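Local structure of RIM-binding protein, isoform F (Drosophila melanogaster, 4Z8A) at residues E43-Y48 with G59-R65; M15-Y21 with P69-A74. The protein probably acts as a scaffold at synaptic active zones, its third SH3 domain binding a peptide derived from the calcium channel Cacophony. All coordinates share one frame. Where two conformers were deposited one is given. Residues are numbered along the deposited sequence.

Interaction 1. Residues E43-Y48 with G59-R65; sequences EIILVY and GELDGVR
This is an antiparallel strand pairing inside the SH3 sheet, between strand 44-48 and the end of strand 56-61, where the chain turns back into strand 64-69. The strand axes approach to 4.6 Å at 147°. Leu46 and Glu60 form the hydrogen-bonded pair (CA-CA 5.2 Å): Leu46 N donates to Glu60 O at 3.2 Å and Glu60 N to Leu46 O at 2.9 Å. Val47 and Gly59 follow as a non-hydrogen-bonded pair, CA-CA 4.5 Å; an ideal CB on Gly59 would clash with Ile45 CG2. Leu61-Val64 is a type I' turn, the tip of the SH3 distal hairpin (strands 56-61 and 64-69), with Asp62 (45/49) and Gly63 (88/-5) at its corners; Glu60 OE2 accepts from Gly63 N at 2.9 Å. Toward the core, Ile45 (mm) brings CD1 to 3.6 Å from Leu61 CD2 (Leu61 tp), and Phe39 touches both side chains. On the Leu46-Glu60 face, Tyr48 (chi1 m) sets its ring edge against Glu60, CE1-CB 3.9 Å, while its OH lies 3.5 Å from Arg65 NH1.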
loop_
_atom_site.group_PDB
_atom_site.type_symbol
_atom_site.label_atom_id
_atom_site.label_comp_id
_atom_site.label_asym_id
_atom_site.label_seq_id
_atom_site.Cartn_x
_atom_site.Cartn_y
_atom_site.Cartn_z
ATOM N N GLU A 43 5.988 10.146 3.479
ATOM C CA GLU A 43 5.101 9.797 4.589
ATOM C C GLU A 43 5.229 8.324 4.891
ATOM O O GLU A 43 5.515 7.536 4.004
ATOM C CB GLU A 43 3.633 10.126 4.277
ATOM C CG GLU A 43 3.394 11.594 4.081
ATOM C CD GLU A 43 1.930 11.935 4.097
ATOM O OE1 GLU A 43 1.260 11.716 3.083
ATOM O OE2 GLU A 43 1.447 12.407 5.141
ATOM N N ILE A 44 4.998 7.955 6.139
ATOM C CA ILE A 44 5.084 6.550 6.516
ATOM C C ILE A 44 3.707 5.975 6.845
ATOM O O ILE A 44 2.950 6.529 7.631
ATOM C CB ILE A 44 6.050 6.352 7.700
ATOM C CG1 ILE A 44 7.455 6.759 7.262
ATOM C CG2 ILE A 44 6.045 4.904 8.152
ATOM C CD1 ILE A 44 8.502 6.612 8.345
ATOM N N ILE A 45 3.412 4.849 6.201
ATOM C CA ILE A 45 2.135 4.152 6.323
ATOM C C ILE A 45 2.283 2.967 7.254
ATOM O O ILE A 45 3.198 2.175 7.085
ATOM C CB ILE A 45 1.643 3.619 4.949
ATOM C CG1 ILE A 45 1.826 4.675 3.847
ATOM C CG2 ILE A 45 0.211 3.064 5.043
ATOM C CD1 ILE A 45 1.044 5.933 4.036
ATOM N N LEU A 46 1.400 2.845 8.243
ATOM C CA LEU A 46 1.366 1.612 9.038
ATOM C C LEU A 46 0.550 0.580 8.282
ATOM O O LEU A 46 -0.616 0.823 7.974
ATOM C CB LEU A 46 0.752 1.846 10.425
ATOM C CG LEU A 46 1.609 2.617 11.427
ATOM C CD1 LEU A 46 0.780 3.010 12.632
ATOM C CD2 LEU A 46 2.804 1.775 11.858
ATOM N N VAL A 47 1.149 -0.574 8.003
ATOM C CA VAL A 47 0.521 -1.600 7.184
ATOM C C VAL A 47 0.155 -2.815 8.045
ATOM O O VAL A 47 0.971 -3.309 8.808
ATOM C CB VAL A 47 1.469 -2.007 6.032
ATOM C CG1 VAL A 47 1.032 -3.300 5.421
ATOM C CG2 VAL A 47 1.550 -0.867 5.006
ATOM N N TYR A 48 -1.084 -3.280 7.927
ATOM C CA TYR A 48 -1.597 -4.366 8.756
ATOM C C TYR A 48 -1.740 -5.655 7.965
ATOM O O TYR A 48 -2.504 -5.709 7.022
ATOM C CB TYR A 48 -2.963 -3.969 9.346
ATOM C CG TYR A 48 -2.848 -2.716 10.165
ATOM C CD1 TYR A 48 -2.931 -1.456 9.584
ATOM C CD2 TYR A 48 -2.588 -2.791 11.516
ATOM C CE1 TYR A 48 -2.768 -0.320 10.341
ATOM C CE2 TYR A 48 -2.440 -1.668 12.271
ATOM C CZ TYR A 48 -2.523 -0.447 11.693
ATOM O OH TYR A 48 -2.358 0.644 12.499
ATOM N N GLY A 59 -3.712 0.022 5.054
ATOM C CA GLY A 59 -2.824 0.951 5.722
ATOM C C GLY A 59 -3.543 2.002 6.551
ATOM O O GLY A 59 -4.742 2.223 6.401
ATOM N N GLU A 60 -2.781 2.653 7.419
ATOM C CA GLU A 60 -3.264 3.792 8.208
ATOM C C GLU A 60 -2.327 4.955 8.022
ATOM O O GLU A 60 -1.101 4.763 7.963
ATOM C CB GLU A 60 -3.343 3.443 9.690
ATOM C CG GLU A 60 -3.985 4.530 10.560
ATOM C CD GLU A 60 -3.029 5.620 11.021
ATOM O OE1 GLU A 60 -1.783 5.458 10.887
ATOM O OE2 GLU A 60 -3.534 6.644 11.537
ATOM N N LEU A 61 -2.884 6.155 7.943
ATOM C CA LEU A 61 -2.056 7.355 7.846
ATOM C C LEU A 61 -2.831 8.554 8.362
ATOM O O LEU A 61 -3.896 8.878 7.851
ATOM C CB LEU A 61 -1.592 7.588 6.398
ATOM C CG LEU A 61 -0.909 8.931 6.115
ATOM C CD1 LEU A 61 0.401 9.092 6.913
ATOM C CD2 LEU A 61 -0.633 9.110 4.600
ATOM N N ASP A 62 -2.286 9.190 9.389
ATOM C CA ASP A 62 -2.893 10.378 10.005
ATOM C C ASP A 62 -4.404 10.243 10.256
ATOM O O ASP A 62 -5.191 11.127 9.897
ATOM C CB ASP A 62 -2.621 11.619 9.151
ATOM C CG ASP A 62 -1.144 12.030 9.167
ATOM O OD1 ASP A 62 -0.496 11.917 10.238
ATOM O OD2 ASP A 62 -0.639 12.473 8.117
ATOM N N GLY A 63 -4.806 9.140 10.871
ATOM C CA GLY A 63 -6.182 8.982 11.305
ATOM C C GLY A 63 -7.123 8.392 10.270
ATOM O O GLY A 63 -8.281 8.130 10.567
ATOM N N VAL A 64 -6.625 8.188 9.055
ATOM C CA VAL A 64 -7.414 7.613 7.956
ATOM C C VAL A 64 -6.879 6.227 7.589
ATOM O O VAL A 64 -5.669 6.034 7.559
ATOM C CB VAL A 64 -7.367 8.507 6.708
ATOM C CG1 VAL A 64 -8.375 8.043 5.679
ATOM C CG2 VAL A 64 -7.605 9.968 7.070
ATOM N N ARG A 65 -7.773 5.271 7.340
ATOM C CA ARG A 65 -7.394 3.921 6.931
ATOM C C ARG A 65 -7.878 3.614 5.517
ATOM O O ARG A 65 -8.944 4.067 5.113
ATOM C CB ARG A 65 -7.950 2.895 7.915
ATOM C CG ARG A 65 -7.357 3.069 9.284
ATOM C CD ARG A 65 -7.982 2.189 10.326
ATOM N NE ARG A 65 -7.564 2.657 11.645
ATOM C CZ ARG A 65 -6.500 2.201 12.300
ATOM N NH1 ARG A 65 -5.740 1.247 11.771
ATOM N NH2 ARG A 65 -6.200 2.700 13.489
#

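Interaction 2. Residues M15-Y21 with P69-A74; sequences MIALYDY and PSNFLA
Phe72, Ala74 and Leu73 bury more of their surface here than any other residue of the two segments, 110, 80 and 73 Å² respectively. Residues 70-72 form a 3-10 turn, with Phe72 N bonded to Pro69 O at 3.1 Å and Leu73 N to Ser70 O at 3.2 Å, after which the chain extends alongside 15-21. Leu18 N donates to Phe72 O at 2.9 Å and Ala74 N to Ile16 O at 2.8 Å, framing a single bridge between Ala17 and Leu73 (CA-CA 4.5 Å). A water links Ile16 N (2.9 Å) to Ala74 O (2.7 Å). Residues 17-21 spell the ALYDY motif of SH3 domains, which leads into the RT loop. Phe72 (chi1 -85°) presents its face to the Tyr21 edge in a T-shaped pair, ring centroids 5.0 Å apart and planes at 64°; its CD2 is 3.6 Å from Tyr19 CB. Pro69 CG sits 3.7 Å from the Tyr21 ring centroid, a CH-pi contact, while Tyr21 OH hydrogen-bonds Glu36. Leu73 (mt) runs inward, CD2 4.1 Å from Ala17 CB, with Met15 CE against its CB at 3.8 Å. Ala74 CB meets Leu18 CD1 at 3.6 Å.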
loop_
_atom_site.group_PDB
_atom_site.type_symbol
_atom_site.label_atom_id
_atom_site.label_comp_id
_atom_site.label_asym_id
_atom_site.label_seq_id
_atom_site.Cartn_x
_atom_site.Cartn_y
_atom_site.Cartn_z
ATOM N N MET A 15 5.944 1.379 6.472
ATOM C CA MET A 15 6.408 1.442 5.097
ATOM C C MET A 15 6.472 2.875 4.593
ATOM O O MET A 15 5.509 3.628 4.711
ATOM C CB MET A 15 5.498 0.612 4.197
ATOM C CG MET A 15 5.517 -0.873 4.529
ATOM S SD MET A 15 4.832 -1.917 3.232
ATOM C CE MET A 15 6.185 -1.855 2.036
ATOM N N ILE A 16 7.609 3.230 4.019
ATOM C CA ILE A 16 7.851 4.559 3.490
ATOM C C ILE A 16 7.278 4.719 2.073
ATOM O O ILE A 16 7.581 3.926 1.164
ATOM C CB ILE A 16 9.372 4.851 3.424
ATOM C CG1 ILE A 16 10.032 4.636 4.784
ATOM C CG2 ILE A 16 9.631 6.254 2.930
ATOM C CD1 ILE A 16 11.572 4.572 4.663
ATOM N N ALA A 17 6.483 5.763 1.880
ATOM C CA ALA A 17 5.990 6.112 0.550
ATOM C C ALA A 17 7.095 6.743 -0.261
ATOM O O ALA A 17 7.706 7.700 0.178
ATOM C CB ALA A 17 4.781 7.075 0.659
ATOM N N LEU A 18 7.351 6.191 -1.453
ATOM C CA LEU A 18 8.404 6.686 -2.333
ATOM C C LEU A 18 7.903 7.611 -3.431
ATOM O O LEU A 18 8.698 8.287 -4.100
ATOM C CB LEU A 18 9.142 5.495 -2.980
ATOM C CG LEU A 18 9.913 4.645 -1.964
ATOM C CD1 LEU A 18 10.582 3.463 -2.670
ATOM C CD2 LEU A 18 10.976 5.482 -1.236
ATOM N N TYR A 19 6.580 7.647 -3.608
ATOM C CA TYR A 19 5.943 8.425 -4.665
ATOM C C TYR A 19 4.605 8.947 -4.169
ATOM O O TYR A 19 3.957 8.279 -3.352
ATOM C CB TYR A 19 5.714 7.559 -5.917
ATOM C CG TYR A 19 6.998 6.979 -6.449
ATOM C CD1 TYR A 19 7.797 7.705 -7.335
ATOM C CD2 TYR A 19 7.438 5.729 -6.040
ATOM C CE1 TYR A 19 9.020 7.176 -7.818
ATOM C CE2 TYR A 19 8.649 5.206 -6.512
ATOM C CZ TYR A 19 9.420 5.929 -7.402
ATOM O OH TYR A 19 10.610 5.375 -7.845
ATOM N N ASP A 20 4.184 10.104 -4.682
ATOM C CA ASP A 20 2.863 10.644 -4.320
ATOM C C ASP A 20 1.784 9.748 -4.877
ATOM O O ASP A 20 1.921 9.275 -6.010
ATOM C CB ASP A 20 2.661 12.041 -4.875
ATOM C CG ASP A 20 3.598 13.055 -4.275
ATOM O OD1 ASP A 20 4.283 12.752 -3.280
ATOM O OD2 ASP A 20 3.655 14.172 -4.814
ATOM N N TYR A 21 0.698 9.543 -4.120
ATOM C CA TYR A 21 -0.457 8.813 -4.639
ATOM C C TYR A 21 -1.788 9.461 -4.287
ATOM O O TYR A 21 -2.168 9.516 -3.125
ATOM C CB TYR A 21 -0.472 7.375 -4.123
ATOM C CG TYR A 21 -1.504 6.473 -4.776
ATOM C CD1 TYR A 21 -1.363 6.079 -6.107
ATOM C CD2 TYR A 21 -2.573 5.958 -4.048
ATOM C CE1 TYR A 21 -2.282 5.235 -6.713
ATOM C CE2 TYR A 21 -3.496 5.088 -4.645
ATOM C CZ TYR A 21 -3.346 4.742 -5.976
ATOM O OH TYR A 21 -4.224 3.898 -6.584
ATOM N N PRO A 69 -1.339 1.008 -2.692
ATOM C CA PRO A 69 -0.653 0.184 -3.700
ATOM C C PRO A 69 0.787 -0.151 -3.290
ATOM O O PRO A 69 1.582 0.749 -3.058
ATOM C CB PRO A 69 -0.655 1.074 -4.954
ATOM C CG PRO A 69 -0.677 2.455 -4.449
ATOM C CD PRO A 69 -1.465 2.416 -3.110
ATOM N N SER A 70 1.101 -1.437 -3.209
ATOM C CA SER A 70 2.405 -1.873 -2.714
ATOM C C SER A 70 3.554 -1.303 -3.538
ATOM O O SER A 70 4.643 -1.085 -3.019
ATOM C CB SER A 70 2.470 -3.398 -2.705
ATOM O OG SER A 70 2.256 -3.922 -4.016
ATOM N N ASN A 71 3.309 -1.038 -4.822
ATOM C CA ASN A 71 4.382 -0.641 -5.703
ATOM C C ASN A 71 4.749 0.831 -5.567
ATOM O O ASN A 71 5.674 1.276 -6.214
ATOM C CB ASN A 71 4.075 -1.018 -7.169
ATOM C CG ASN A 71 2.773 -0.444 -7.694
ATOM O OD1 ASN A 71 1.865 -0.114 -6.939
ATOM N ND2 ASN A 71 2.672 -0.343 -9.028
ATOM N N PHE A 72 4.071 1.567 -4.679
ATOM C CA PHE A 72 4.429 2.952 -4.423
ATOM C C PHE A 72 5.257 3.097 -3.139
ATOM O O PHE A 72 5.670 4.196 -2.790
ATOM C CB PHE A 72 3.173 3.835 -4.326
ATOM C CG PHE A 72 2.681 4.327 -5.663
ATOM C CD1 PHE A 72 2.265 3.428 -6.622
ATOM C CD2 PHE A 72 2.608 5.686 -5.930
ATOM C CE1 PHE A 72 1.821 3.866 -7.870
ATOM C CE2 PHE A 72 2.150 6.139 -7.166
ATOM C CZ PHE A 72 1.764 5.225 -8.137
ATOM N N LEU A 73 5.464 1.980 -2.446
ATOM C CA LEU A 73 6.125 1.969 -1.133
ATOM C C LEU A 73 7.489 1.330 -1.223
ATOM O O LEU A 73 7.753 0.574 -2.151
ATOM C CB LEU A 73 5.283 1.190 -0.119
ATOM C CG LEU A 73 3.825 1.649 -0.085
ATOM C CD1 LEU A 73 3.045 0.776 0.898
ATOM C CD2 LEU A 73 3.688 3.132 0.289
ATOM N N ALA A 74 8.341 1.605 -0.234
ATOM C CA ALA A 74 9.686 1.042 -0.225
ATOM C C ALA A 74 9.684 -0.370 0.336
ATOM O O ALA A 74 9.456 -0.564 1.522
ATOM C CB ALA A 74 10.620 1.925 0.583
HETATM O O HOH W 1 9.405 0.914 3.838
#

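How the interactions relate
Interaction 1 is nested within the chain loop that interaction 2 closes; their centres are 12 Å apart. Residues 43-48 and 15-21 join them directly, since strands 44-48 and 12-16 are sheet neighbours. A probable hydrogen bond runs from Ile45 N to Met15 O at 2.8 Å. A second probable one runs from Ala17 N to Glu43 O at 2.9 Å. Val47 CG2 packs on Met15 SD at 3.9 Å. Strand 44-48 therefore pairs with 56-61 along one edge and with 12-16 along the other. The Cacophony-derived peptide meets interaction 2: Tyr19 OH and Asn71 ND2 both hydrogen-bond its backbone, and Ile16, Tyr19, Asn71 and Phe72 pack against its apolar side chains.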